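Local coordinates for protein restriction endonuclease (Mycobacterium sp., PDB 4F0Q) that cleaves DNA carrying methylated cytosine, acting as a tetrameric, modification-dependent restriction endonuclease with a magnesium-binding nuclease domain of the PD-(D/E)XK type, at residues Q287-F292 / A432-T437; A299-A304 / L324-G329; S305-E310 / V407-G412. All coordinates share one frame; numbering follows the deposited sequence.

Interaction 1 of 3, residues Q287-F292 / A432-T437; sequences QTLYKF and ALLAST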
# COMPACT_ATOMS: atom_id res chain seq x y z
N GLN A 287 -16.62 -25.38 8.51
CA GLN A 287 -16.92 -26.67 7.91
C GLN A 287 -18.04 -26.52 6.88
O GLN A 287 -17.96 -27.09 5.79
CB GLN A 287 -17.31 -27.69 8.98
CG GLN A 287 -16.15 -28.11 9.87
CD GLN A 287 -14.98 -28.66 9.07
OE1 GLN A 287 -13.83 -28.28 9.29
NE2 GLN A 287 -15.28 -29.57 8.15
N THR A 288 -19.06 -25.76 7.23
CA THR A 288 -20.15 -25.47 6.31
C THR A 288 -19.63 -24.76 5.06
O THR A 288 -20.00 -25.11 3.94
CB THR A 288 -21.23 -24.59 6.98
OG1 THR A 288 -21.71 -25.23 8.17
CG2 THR A 288 -22.40 -24.37 6.03
N LEU A 289 -18.75 -23.78 5.27
CA LEU A 289 -18.18 -23.02 4.16
C LEU A 289 -17.35 -23.90 3.23
O LEU A 289 -17.41 -23.73 2.01
CB LEU A 289 -17.32 -21.87 4.69
CG LEU A 289 -18.05 -20.72 5.38
CD1 LEU A 289 -17.07 -19.66 5.87
CD2 LEU A 289 -19.08 -20.10 4.44
N TYR A 290 -16.60 -24.83 3.79
CA TYR A 290 -15.79 -25.73 2.98
C TYR A 290 -16.66 -26.72 2.21
O TYR A 290 -16.46 -26.94 1.01
CB TYR A 290 -14.76 -26.49 3.82
CG TYR A 290 -14.11 -27.62 3.06
CD1 TYR A 290 -13.25 -27.37 2.00
CD2 TYR A 290 -14.37 -28.95 3.38
CE1 TYR A 290 -12.66 -28.39 1.29
CE2 TYR A 290 -13.78 -29.98 2.68
CZ TYR A 290 -12.93 -29.70 1.64
OH TYR A 290 -12.34 -30.73 0.93
N LYS A 291 -17.62 -27.33 2.90
CA LYS A 291 -18.50 -28.31 2.28
C LYS A 291 -19.38 -27.69 1.20
O LYS A 291 -19.73 -28.36 0.22
CB LYS A 291 -19.37 -28.99 3.34
CG LYS A 291 -18.60 -29.86 4.32
CD LYS A 291 -19.49 -30.37 5.44
CE LYS A 291 -18.69 -31.16 6.46
NZ LYS A 291 -19.53 -31.60 7.60
N PHE A 292 -19.72 -26.42 1.36
CA PHE A 292 -20.55 -25.72 0.39
C PHE A 292 -19.75 -25.31 -0.84
O PHE A 292 -20.15 -25.60 -1.97
CB PHE A 292 -21.20 -24.49 1.02
CG PHE A 292 -22.18 -23.79 0.12
CD1 PHE A 292 -23.48 -24.28 -0.02
CD2 PHE A 292 -21.82 -22.65 -0.57
CE1 PHE A 292 -24.38 -23.64 -0.84
CE2 PHE A 292 -22.72 -22.01 -1.40
CZ PHE A 292 -24.00 -22.50 -1.53
N ALA A 432 -28.55 -17.17 3.20
CA ALA A 432 -28.82 -15.96 2.42
C ALA A 432 -27.55 -15.48 1.73
O ALA A 432 -27.54 -15.21 0.53
CB ALA A 432 -29.40 -14.87 3.31
N LEU A 433 -26.47 -15.39 2.50
CA LEU A 433 -25.17 -14.98 1.98
C LEU A 433 -24.64 -15.98 0.95
O LEU A 433 -24.19 -15.59 -0.13
CB LEU A 433 -24.16 -14.80 3.11
CG LEU A 433 -22.74 -14.42 2.68
CD1 LEU A 433 -22.74 -13.12 1.90
CD2 LEU A 433 -21.82 -14.33 3.89
N LEU A 434 -24.68 -17.27 1.29
CA LEU A 434 -24.15 -18.29 0.39
C LEU A 434 -24.88 -18.30 -0.95
O LEU A 434 -24.26 -18.30 -2.02
CB LEU A 434 -24.19 -19.68 1.04
CG LEU A 434 -23.47 -19.86 2.38
CD1 LEU A 434 -23.26 -21.34 2.68
CD2 LEU A 434 -22.14 -19.11 2.40
N ALA A 435 -26.21 -18.30 -0.89
CA ALA A 435 -27.04 -18.28 -2.09
C ALA A 435 -26.84 -16.98 -2.87
O ALA A 435 -26.93 -16.97 -4.09
CB ALA A 435 -28.51 -18.46 -1.73
N SER A 436 -26.59 -15.89 -2.15
CA SER A 436 -26.24 -14.64 -2.80
C SER A 436 -24.97 -14.80 -3.63
O SER A 436 -24.92 -14.40 -4.79
CB SER A 436 -26.05 -13.53 -1.76
OG SER A 436 -25.61 -12.33 -2.37
N THR A 437 -23.96 -15.42 -3.03
CA THR A 437 -22.69 -15.64 -3.72
C THR A 437 -22.84 -16.57 -4.92
O THR A 437 -22.20 -16.38 -5.96
CB THR A 437 -21.61 -16.22 -2.78
OG1 THR A 437 -22.03 -17.49 -2.27
CG2 THR A 437 -21.35 -15.27 -1.62
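Phe292 holds its ring anti to the backbone N (chi1 -174°), which carries it toward helix 430-440, while Leu434, with CG anti to the carbonyl carbon (chi1 -57°), brings its branches over that ring. The two side chains slide past each other in opposite directions, so the leucine is laid along one face of the ring. Its CD1 methyl makes the CH-pi contact, 3.9 Å from the centroid of the Phe292 ring and 17° off the normal, with CG of Phe292 its closest ring atom. Leu434 CB lies over the same ring on its CE2 side, 3.7 Å from Phe292 CE2. The other branch of Leu434 serves a second partner: CD2 reaches CD2 of Leu289 at 3.8 Å, the two leucines crossing at about a right angle. Leu289 continues into the core against Leu414 and Val418 of helix 411-425 and Leu303 of helix 297-314. The Phe292 ring also has a cation-pi partner in Arg296, just beyond the end of helix 281-292, and touches Val438. Leu434 thus helps to join helices 281-292 and 430-440, and the contact between these two segments is largely dispersive, with a CH-pi component.

Interaction 2 of 3, residues A299-A304 / L324-G329; sequences AFELLA and LSRSSG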
# COMPACT_ATOMS: atom_id res chain seq x y z
N ALA A 299 -18.04 -18.73 -6.80
CA ALA A 299 -18.94 -18.24 -5.77
C ALA A 299 -18.12 -17.97 -4.51
O ALA A 299 -18.34 -16.99 -3.80
CB ALA A 299 -20.04 -19.25 -5.49
N PHE A 300 -17.17 -18.86 -4.25
CA PHE A 300 -16.24 -18.68 -3.15
C PHE A 300 -15.32 -17.50 -3.42
O PHE A 300 -14.85 -16.86 -2.49
CB PHE A 300 -15.42 -19.95 -2.91
CG PHE A 300 -14.45 -19.83 -1.77
CD1 PHE A 300 -14.89 -19.92 -0.46
CD2 PHE A 300 -13.10 -19.62 -2.00
CE1 PHE A 300 -14.00 -19.81 0.60
CE2 PHE A 300 -12.21 -19.50 -0.95
CZ PHE A 300 -12.66 -19.60 0.35
N GLU A 301 -15.07 -17.22 -4.70
CA GLU A 301 -14.31 -16.04 -5.07
C GLU A 301 -15.07 -14.76 -4.72
O GLU A 301 -14.49 -13.80 -4.19
CB GLU A 301 -13.93 -16.06 -6.55
CG GLU A 301 -12.96 -17.17 -6.93
CD GLU A 301 -12.66 -17.22 -8.41
OE1 GLU A 301 -13.36 -16.53 -9.18
OE2 GLU A 301 -11.73 -17.95 -8.81
N LEU A 302 -16.37 -14.74 -5.02
CA LEU A 302 -17.22 -13.60 -4.68
C LEU A 302 -17.30 -13.41 -3.17
O LEU A 302 -17.14 -12.29 -2.65
CB LEU A 302 -18.62 -13.78 -5.27
CG LEU A 302 -19.60 -12.63 -5.04
CD1 LEU A 302 -19.06 -11.34 -5.63
CD2 LEU A 302 -20.97 -12.96 -5.61
N LEU A 303 -17.56 -14.51 -2.46
CA LEU A 303 -17.59 -14.50 -1.01
C LEU A 303 -16.28 -13.97 -0.44
O LEU A 303 -16.27 -13.19 0.51
CB LEU A 303 -17.86 -15.89 -0.45
CG LEU A 303 -17.78 -15.99 1.08
CD1 LEU A 303 -18.91 -15.20 1.73
CD2 LEU A 303 -17.79 -17.43 1.55
N ALA A 304 -15.17 -14.38 -1.05
CA ALA A 304 -13.85 -13.94 -0.61
C ALA A 304 -13.64 -12.46 -0.87
O ALA A 304 -12.95 -11.79 -0.11
CB ALA A 304 -12.77 -14.76 -1.28
N LEU A 324 -14.72 -9.45 -10.31
CA LEU A 324 -14.13 -10.78 -10.35
C LEU A 324 -13.43 -11.00 -11.69
O LEU A 324 -13.81 -10.41 -12.70
CB LEU A 324 -15.20 -11.86 -10.13
CG LEU A 324 -15.42 -12.37 -8.70
CD1 LEU A 324 -15.81 -11.23 -7.76
CD2 LEU A 324 -16.48 -13.46 -8.69
N SER A 325 -12.41 -11.86 -11.69
CA SER A 325 -11.62 -12.09 -12.89
C SER A 325 -12.39 -12.86 -13.96
O SER A 325 -12.43 -12.46 -15.12
CB SER A 325 -10.33 -12.83 -12.54
OG SER A 325 -9.54 -12.09 -11.62
N ARG A 326 -13.00 -13.98 -13.57
CA ARG A 326 -13.75 -14.81 -14.50
C ARG A 326 -14.84 -15.61 -13.81
O ARG A 326 -14.87 -15.72 -12.58
CB ARG A 326 -12.80 -15.76 -15.25
CG ARG A 326 -11.96 -16.64 -14.34
CD ARG A 326 -10.57 -16.07 -14.16
NE ARG A 326 -10.00 -16.44 -12.87
CZ ARG A 326 -8.81 -16.02 -12.44
NH1 ARG A 326 -8.07 -15.23 -13.20
NH2 ARG A 326 -8.37 -16.40 -11.25
N SER A 327 -15.75 -16.17 -14.61
CA SER A 327 -16.84 -16.99 -14.09
C SER A 327 -16.55 -18.47 -14.32
O SER A 327 -17.31 -19.34 -13.89
CB SER A 327 -18.15 -16.59 -14.73
N SER A 328 -15.45 -18.74 -15.02
CA SER A 328 -15.03 -20.11 -15.30
C SER A 328 -13.53 -20.16 -15.54
O SER A 328 -12.95 -19.20 -16.05
CB SER A 328 -15.78 -20.67 -16.51
OG SER A 328 -15.49 -19.93 -17.68
N GLY A 329 -12.91 -21.27 -15.17
CA GLY A 329 -11.47 -21.43 -15.34
C GLY A 329 -10.70 -21.05 -14.08
O GLY A 329 -11.27 -20.99 -12.99
O HOH W 1 -10.67 -18.38 -10.96
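Leu324 sets both its methyls against Leu302. CD1 of Leu324 lies 3.9 Å from CD1 of Leu302, and CD2 of Leu324 is 4.0 Å from Leu302 CB, beside the helix backbone. The two side chains cross at about a right angle. Leu302 takes its place with CG anti to the backbone N (chi1 -178°), and the preceding residue, Glu301, runs extended beyond CG toward the loop. There its carboxylate comes up to the rim of the Arg326 guanidinium, almost level with that group, but Glu301 OE2 and Arg326 NH2 are 4.4 Å apart, too far for a salt bridge. A water lies between them: it accepts from Arg326 NE at 2.8 Å, in the guanidinium plane, and is modelled 2.4 Å from Glu301 OE2, too short to be taken at face value. The firmer partners lie outside the two segments. Glu301 OE1 is hydrogen-bonded to His298 ND1, and Arg326 NH2 forms a salt bridge with Asp334, which binds the magnesium ion together with Gln355 and Ala356. Glu301 comes within about 4 Å of that ion, consistent with a place in the nuclease active site. The contact thus ties helix 297-314 to the end of strand 319-324 and the loop leading to strand 335-342, with Leu324 also against Phe335 and Leu302 also against Glu440 of helix 430-440.

Interaction 3 of 3, residues S305-E310 / V407-G412; sequences SRVAAE and VLIAGG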
# COMPACT_ATOMS: atom_id res chain seq x y z
N SER A 305 -14.22 -11.96 -1.96
CA SER A 305 -14.15 -10.53 -2.25
C SER A 305 -14.90 -9.73 -1.19
O SER A 305 -14.39 -8.73 -0.66
CB SER A 305 -14.70 -10.22 -3.64
OG SER A 305 -16.08 -10.55 -3.73
N ARG A 306 -16.11 -10.19 -0.86
CA ARG A 306 -16.90 -9.52 0.17
C ARG A 306 -16.23 -9.56 1.54
O ARG A 306 -16.18 -8.56 2.27
CB ARG A 306 -18.31 -10.12 0.25
CG ARG A 306 -19.15 -9.87 -0.99
CD ARG A 306 -20.57 -10.38 -0.81
NE ARG A 306 -21.39 -10.11 -1.99
CZ ARG A 306 -22.67 -10.44 -2.10
NH1 ARG A 306 -23.29 -11.06 -1.09
NH2 ARG A 306 -23.34 -10.16 -3.20
N VAL A 307 -15.69 -10.73 1.89
CA VAL A 307 -14.99 -10.93 3.15
C VAL A 307 -13.75 -10.05 3.23
O VAL A 307 -13.46 -9.47 4.27
CB VAL A 307 -14.60 -12.41 3.35
CG1 VAL A 307 -13.59 -12.56 4.49
CG2 VAL A 307 -15.84 -13.25 3.63
N ALA A 308 -13.02 -9.96 2.12
CA ALA A 308 -11.85 -9.09 2.05
C ALA A 308 -12.26 -7.64 2.28
O ALA A 308 -11.62 -6.93 3.05
CB ALA A 308 -11.16 -9.25 0.71
N ALA A 309 -13.33 -7.23 1.61
CA ALA A 309 -13.86 -5.88 1.78
C ALA A 309 -14.19 -5.59 3.25
O ALA A 309 -13.85 -4.53 3.78
CB ALA A 309 -15.10 -5.68 0.92
N GLU A 310 -14.83 -6.56 3.90
CA GLU A 310 -15.20 -6.42 5.31
C GLU A 310 -13.97 -6.31 6.21
O GLU A 310 -13.91 -5.44 7.10
CB GLU A 310 -16.08 -7.59 5.75
CG GLU A 310 -16.54 -7.52 7.19
CD GLU A 310 -17.50 -6.37 7.45
OE1 GLU A 310 -18.18 -5.93 6.50
OE2 GLU A 310 -17.56 -5.89 8.61
N VAL A 407 -2.26 -9.52 2.57
CA VAL A 407 -3.11 -9.77 3.73
C VAL A 407 -3.55 -11.22 3.75
O VAL A 407 -4.08 -11.73 2.76
CB VAL A 407 -4.34 -8.85 3.73
CG1 VAL A 407 -5.24 -9.16 4.92
CG2 VAL A 407 -3.92 -7.39 3.73
N LEU A 408 -3.33 -11.89 4.88
CA LEU A 408 -3.68 -13.30 5.01
C LEU A 408 -5.02 -13.50 5.72
O LEU A 408 -5.21 -13.03 6.84
CB LEU A 408 -2.59 -14.06 5.76
CG LEU A 408 -1.21 -14.10 5.10
CD1 LEU A 408 -0.26 -14.98 5.90
CD2 LEU A 408 -1.31 -14.58 3.66
N ILE A 409 -5.94 -14.19 5.05
CA ILE A 409 -7.23 -14.53 5.64
C ILE A 409 -7.43 -16.04 5.62
O ILE A 409 -7.84 -16.62 4.61
CB ILE A 409 -8.39 -13.84 4.90
CG1 ILE A 409 -8.16 -12.33 4.84
CG2 ILE A 409 -9.71 -14.15 5.59
CD1 ILE A 409 -9.29 -11.56 4.20
N ALA A 410 -7.13 -16.68 6.75
CA ALA A 410 -7.25 -18.13 6.86
C ALA A 410 -8.62 -18.54 7.38
O ALA A 410 -9.55 -17.73 7.40
CB ALA A 410 -6.15 -18.68 7.77
N GLY A 411 -8.74 -19.80 7.81
CA GLY A 411 -10.01 -20.37 8.22
C GLY A 411 -10.71 -19.67 9.36
O GLY A 411 -11.92 -19.43 9.29
N GLY A 412 -9.97 -19.36 10.42
CA GLY A 412 -10.54 -18.70 11.58
C GLY A 412 -11.05 -17.31 11.28
O GLY A 412 -12.18 -16.95 11.62
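Val307 and Ala308 meet Ile409 from a helical turn fastened by the backbone bond Ala309 N to Ser305 O, 2.9 Å long, and by its twin from Glu310 N to Arg306 O, also 2.9 Å. The contact itself is wholly apolar. Ile409 does the reaching, with its two branches sent to different residues. CG1 lies anti to the carbonyl carbon (chi1 -54°), and the chain runs on nearly straight (chi2 -177°), carrying CD1 up to the helix backbone, where it rests 4.2 Å from Ala308 CA. The small methyl of Ala308 probably allows the tip of the isoleucine to settle against the main chain. The other branch, CG2, is anti to the backbone N and meets Val307 CG1 at 4.3 Å, methyl against methyl. The nearest CA atoms, those of Ala308 and Ile409, are 8.0 Å apart. Ile409 is the last residue of strand 406-409, hydrogen-bonded through its backbone to Tyr385 and Thr387 of the parallel neighbour 381-387; Ala410 then sits at the N-cap position of helix 411-425. That helix sends Thr417, Val418 and Met421 against Val307, while Val384 of strand 381-387 touches both Ala308 and Ile409. With aliphatic groups at distances near 4.2 Å, the contact is small (90 Å² buried) and apolar: it helps to seat helix 297-314 on the nuclease sheet by hydrophobic burial, and no polar bond links these two segments.

Overall arrangement
All three contacts are buried and lie in the nuclease part of the chain, within about 15 Å of one another between centres. Helix 297-314 carries one side of interactions 2 and 3, and they differ by place: interaction 3 is a purely aliphatic seat on the sheet, whereas interaction 2, close to the magnesium ion, adds charged groups and water to its leucine pair. Interaction 1 joins two other helices, with an aromatic face in its chemistry. It still touches both neighbours: Leu433 and Thr437 pack against Leu303, and Arg306 NH1 probably donates a hydrogen bond to Ser436 OG. In sequence, interaction 1 encloses the other two, whose segments alternate.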